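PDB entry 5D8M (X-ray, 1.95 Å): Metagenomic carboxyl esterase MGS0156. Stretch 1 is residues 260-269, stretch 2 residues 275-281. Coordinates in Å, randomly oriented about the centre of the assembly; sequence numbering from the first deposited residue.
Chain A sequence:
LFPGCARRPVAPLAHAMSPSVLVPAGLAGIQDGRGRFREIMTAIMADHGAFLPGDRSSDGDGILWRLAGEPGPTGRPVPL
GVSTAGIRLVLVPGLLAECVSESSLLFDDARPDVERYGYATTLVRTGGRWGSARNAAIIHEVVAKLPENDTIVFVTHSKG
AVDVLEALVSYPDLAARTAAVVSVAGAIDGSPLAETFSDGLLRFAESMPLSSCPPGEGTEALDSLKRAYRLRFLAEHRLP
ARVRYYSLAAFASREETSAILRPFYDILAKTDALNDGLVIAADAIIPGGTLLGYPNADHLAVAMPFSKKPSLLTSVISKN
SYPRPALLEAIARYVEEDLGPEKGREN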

# COMPACT_ATOMS: atom_id res chain seq x y z
N ILE A 260 2.86 -18.69 2.63
CA ILE A 260 3.89 -18.06 3.44
C ILE A 260 3.25 -17.07 4.43
O ILE A 260 3.78 -16.83 5.51
N LEU A 261 2.09 -16.52 4.06
CA LEU A 261 1.43 -15.50 4.87
C LEU A 261 0.42 -16.10 5.86
O LEU A 261 0.02 -15.45 6.82
N ARG A 262 0.01 -17.34 5.64
CA ARG A 262 -1.03 -17.91 6.48
C ARG A 262 -0.71 -17.97 7.97
O ARG A 262 -1.60 -17.69 8.77
N PRO A 263 0.52 -18.33 8.37
CA PRO A 263 0.75 -18.29 9.81
C PRO A 263 0.55 -16.90 10.44
O PRO A 263 0.13 -16.81 11.60
N PHE A 264 0.83 -15.85 9.68
CA PHE A 264 0.69 -14.49 10.20
C PHE A 264 -0.77 -14.08 10.09
O PHE A 264 -1.29 -13.45 11.00
N TYR A 265 -1.42 -14.46 8.99
CA TYR A 265 -2.86 -14.30 8.88
C TYR A 265 -3.59 -14.88 10.09
O TYR A 265 -4.55 -14.30 10.59
N ASP A 266 -3.13 -16.04 10.55
CA ASP A 266 -3.79 -16.76 11.62
C ASP A 266 -3.66 -16.01 12.95
O ASP A 266 -4.58 -16.02 13.76
N ILE A 267 -2.54 -15.34 13.16
CA ILE A 267 -2.39 -14.52 14.35
C ILE A 267 -3.37 -13.35 14.33
O ILE A 267 -4.10 -13.12 15.31
N LEU A 268 -3.39 -12.62 13.22
CA LEU A 268 -4.24 -11.43 13.10
C LEU A 268 -5.73 -11.79 13.13
O LEU A 268 -6.54 -11.07 13.74
N ALA A 269 -6.07 -12.92 12.52
CA ALA A 269 -7.46 -13.36 12.46
C ALA A 269 -8.05 -13.70 13.82
O ALA A 269 -9.26 -13.80 13.94
N ASN A 275 -7.92 -9.03 7.27
CA ASN A 275 -6.50 -8.71 7.26
C ASN A 275 -5.86 -9.39 6.05
O ASN A 275 -6.34 -10.42 5.60
N ASP A 276 -4.77 -8.82 5.55
CA ASP A 276 -4.16 -9.34 4.32
C ASP A 276 -2.99 -10.27 4.60
O ASP A 276 -2.24 -10.62 3.69
N GLY A 277 -2.83 -10.67 5.86
CA GLY A 277 -1.73 -11.52 6.26
C GLY A 277 -0.78 -10.76 7.16
O GLY A 277 -0.22 -11.34 8.08
N LEU A 278 -0.59 -9.46 6.91
CA LEU A 278 0.41 -8.68 7.65
C LEU A 278 -0.19 -7.40 8.21
O LEU A 278 0.24 -6.92 9.26
N VAL A 279 -1.18 -6.85 7.52
CA VAL A 279 -1.85 -5.61 7.95
C VAL A 279 -3.36 -5.84 8.11
O VAL A 279 -4.00 -6.37 7.22
N ILE A 280 -3.91 -5.45 9.26
CA ILE A 280 -5.36 -5.38 9.50
C ILE A 280 -6.02 -4.22 8.71
O ILE A 280 -5.48 -3.10 8.67
N ALA A 281 -7.18 -4.45 8.11
CA ALA A 281 -7.78 -3.46 7.21
C ALA A 281 -8.05 -2.12 7.90
O ALA A 281 -7.76 -1.06 7.34

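A turn that packs against a helix must hold its own shape while offering the helix a surface it can fill, and residues 275-281 of the esterase MGS0156 illustrate how the two tasks are shared. No hydrogen bond crosses between the stretches; polar side chains bond within their own stretch, and the contact is van der Waals packing, much of it side-chain carbon of the first stretch against backbone atoms of the second.

Asn275 opens the turn with its CA-to-CB bond toward the helix and chi1 in the p well. Its OD1 accepts a hydrogen bond from Gly277 N at 2.8 Å, and the same OD1 lies 3.3 Å from Tyr265 CD1. Tyr265, a t rotamer at chi1, leaves its helix sideways, and Gly277 N sits near the plane of its ring, at the edge. The amide carbon is covered by Leu268, whose CB approaches Asn275 CG to 3.6 Å, while Asn275 ND2 is hydrogen-bonded elsewhere in the structure.

Asp276 points away, also with chi1 p, and accepts two bonds from its own stretch: its OD1 receives Leu278 N at 2.9 Å and Val279 N at 2.8 Å, both nearly straight. What it presents to the first stretch is backbone, with Asp276 O 3.9 Å from Leu261 CD1.

Gly277 is the point of closest backbone approach, its CA 4.0 Å from that of Tyr265. A CB here would lie 3.2 Å from Leu261 CB, a tight fit, and at phi 112° and psi -35° it would also jam against the preceding carbonyl oxygen, which by itself calls for glycine. The Gly277 O lies 3.2 Å from Phe264 CB and 3.7 Å from Leu268 CD1. Tyr265 N is 3.5 Å from Gly277 O, but the angle is poor; that amide is already bonded to Leu261 O at 2.8 Å, within the first stretch.

Leu278 starts away from the helix, yet its m,t side chain brings its end nearer. Its CG meets Leu261 CD2 at 4.1 Å and its CD2 meets Phe264 CB at 3.9 Å. Leu261 is likewise m,t and points toward the turn; Phe264, m at chi1, begins toward it, but its ring leads away.

Val279 turns its t side chain away and contributes backbone, its N 4.0 Å from Leu268 CD1. Ile280, m,t, leaves sideways before its end comes nearer, and its CD1 reaches Leu268 CD2 at 4.2 Å. Leu268, again m,t, points toward the turn, touches it from Asn275 to Ile280 and gives up the largest area to it. Ala281 lies out of reach.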

# COMPACT_ATOMS: atom_id res chain seq x y z
CB ILE A 260 4.95 -17.33 2.56
CG1 ILE A 260 6.19 -16.98 3.39
CG2 ILE A 260 4.37 -16.09 1.86
CD1 ILE A 260 7.14 -18.14 3.54
CB LEU A 261 0.72 -14.49 3.98
CG LEU A 261 1.59 -13.67 3.02
CD1 LEU A 261 0.66 -12.76 2.22
CD2 LEU A 261 2.66 -12.86 3.78
CB ARG A 262 -1.39 -19.32 6.00
CG ARG A 262 -2.10 -19.29 4.66
CD ARG A 262 -2.92 -20.56 4.46
NE ARG A 262 -3.48 -20.57 3.12
CZ ARG A 262 -3.01 -21.30 2.12
NH1 ARG A 262 -1.99 -22.13 2.32
NH2 ARG A 262 -3.58 -21.23 0.92
CB PRO A 263 2.22 -18.73 9.94
CG PRO A 263 2.46 -19.59 8.75
CD PRO A 263 1.67 -18.93 7.64
CB PHE A 264 1.62 -13.52 9.45
CG PHE A 264 3.05 -13.99 9.44
CD1 PHE A 264 3.83 -13.87 10.59
CD2 PHE A 264 3.58 -14.65 8.33
CE1 PHE A 264 5.15 -14.36 10.62
CE2 PHE A 264 4.90 -15.14 8.34
CZ PHE A 264 5.69 -14.99 9.48
CB TYR A 265 -3.37 -14.99 7.61
CG TYR A 265 -4.88 -15.00 7.51
CD1 TYR A 265 -5.56 -13.95 6.89
CD2 TYR A 265 -5.62 -16.05 8.02
CE1 TYR A 265 -6.95 -13.96 6.80
CE2 TYR A 265 -6.99 -16.06 7.93
CZ TYR A 265 -7.65 -15.02 7.33
OH TYR A 265 -9.02 -15.06 7.25
CB ASP A 266 -3.23 -18.18 11.76
CG ASP A 266 -3.71 -19.12 10.64
OD1 ASP A 266 -4.69 -18.80 9.92
OD2 ASP A 266 -3.11 -20.20 10.50
CB ILE A 267 -0.96 -14.00 14.47
CG1 ILE A 267 -0.01 -15.18 14.67
CG2 ILE A 267 -0.86 -13.03 15.66
CD1 ILE A 267 1.45 -14.77 14.62
CB LEU A 268 -3.90 -10.67 11.82
CG LEU A 268 -2.47 -10.10 11.74
CD1 LEU A 268 -2.27 -9.30 10.45
CD2 LEU A 268 -2.19 -9.22 12.93
CB ALA A 269 -7.59 -14.56 11.53
CB ASN A 275 -5.82 -9.16 8.55
CG ASN A 275 -5.52 -10.67 8.56
OD1 ASN A 275 -4.48 -11.11 8.06
ND2 ASN A 275 -6.40 -11.45 9.19
CB ASP A 276 -3.72 -8.19 3.42
CG ASP A 276 -2.59 -7.35 4.02
OD1 ASP A 276 -1.92 -7.77 4.99
OD2 ASP A 276 -2.35 -6.25 3.50
CB LEU A 278 1.64 -8.36 6.77
CG LEU A 278 2.47 -9.58 6.28
CD1 LEU A 278 3.65 -9.17 5.40
CD2 LEU A 278 2.97 -10.41 7.47
CB VAL A 279 -1.61 -4.46 6.92
CG1 VAL A 279 -2.22 -3.12 7.42
CG2 VAL A 279 -0.11 -4.32 6.62
CB ILE A 280 -5.64 -5.21 11.02
CG1 ILE A 280 -5.03 -6.38 11.81
CG2 ILE A 280 -7.12 -5.06 11.30
CD1 ILE A 280 -4.96 -6.14 13.32
CB ALA A 281 -9.05 -4.00 6.60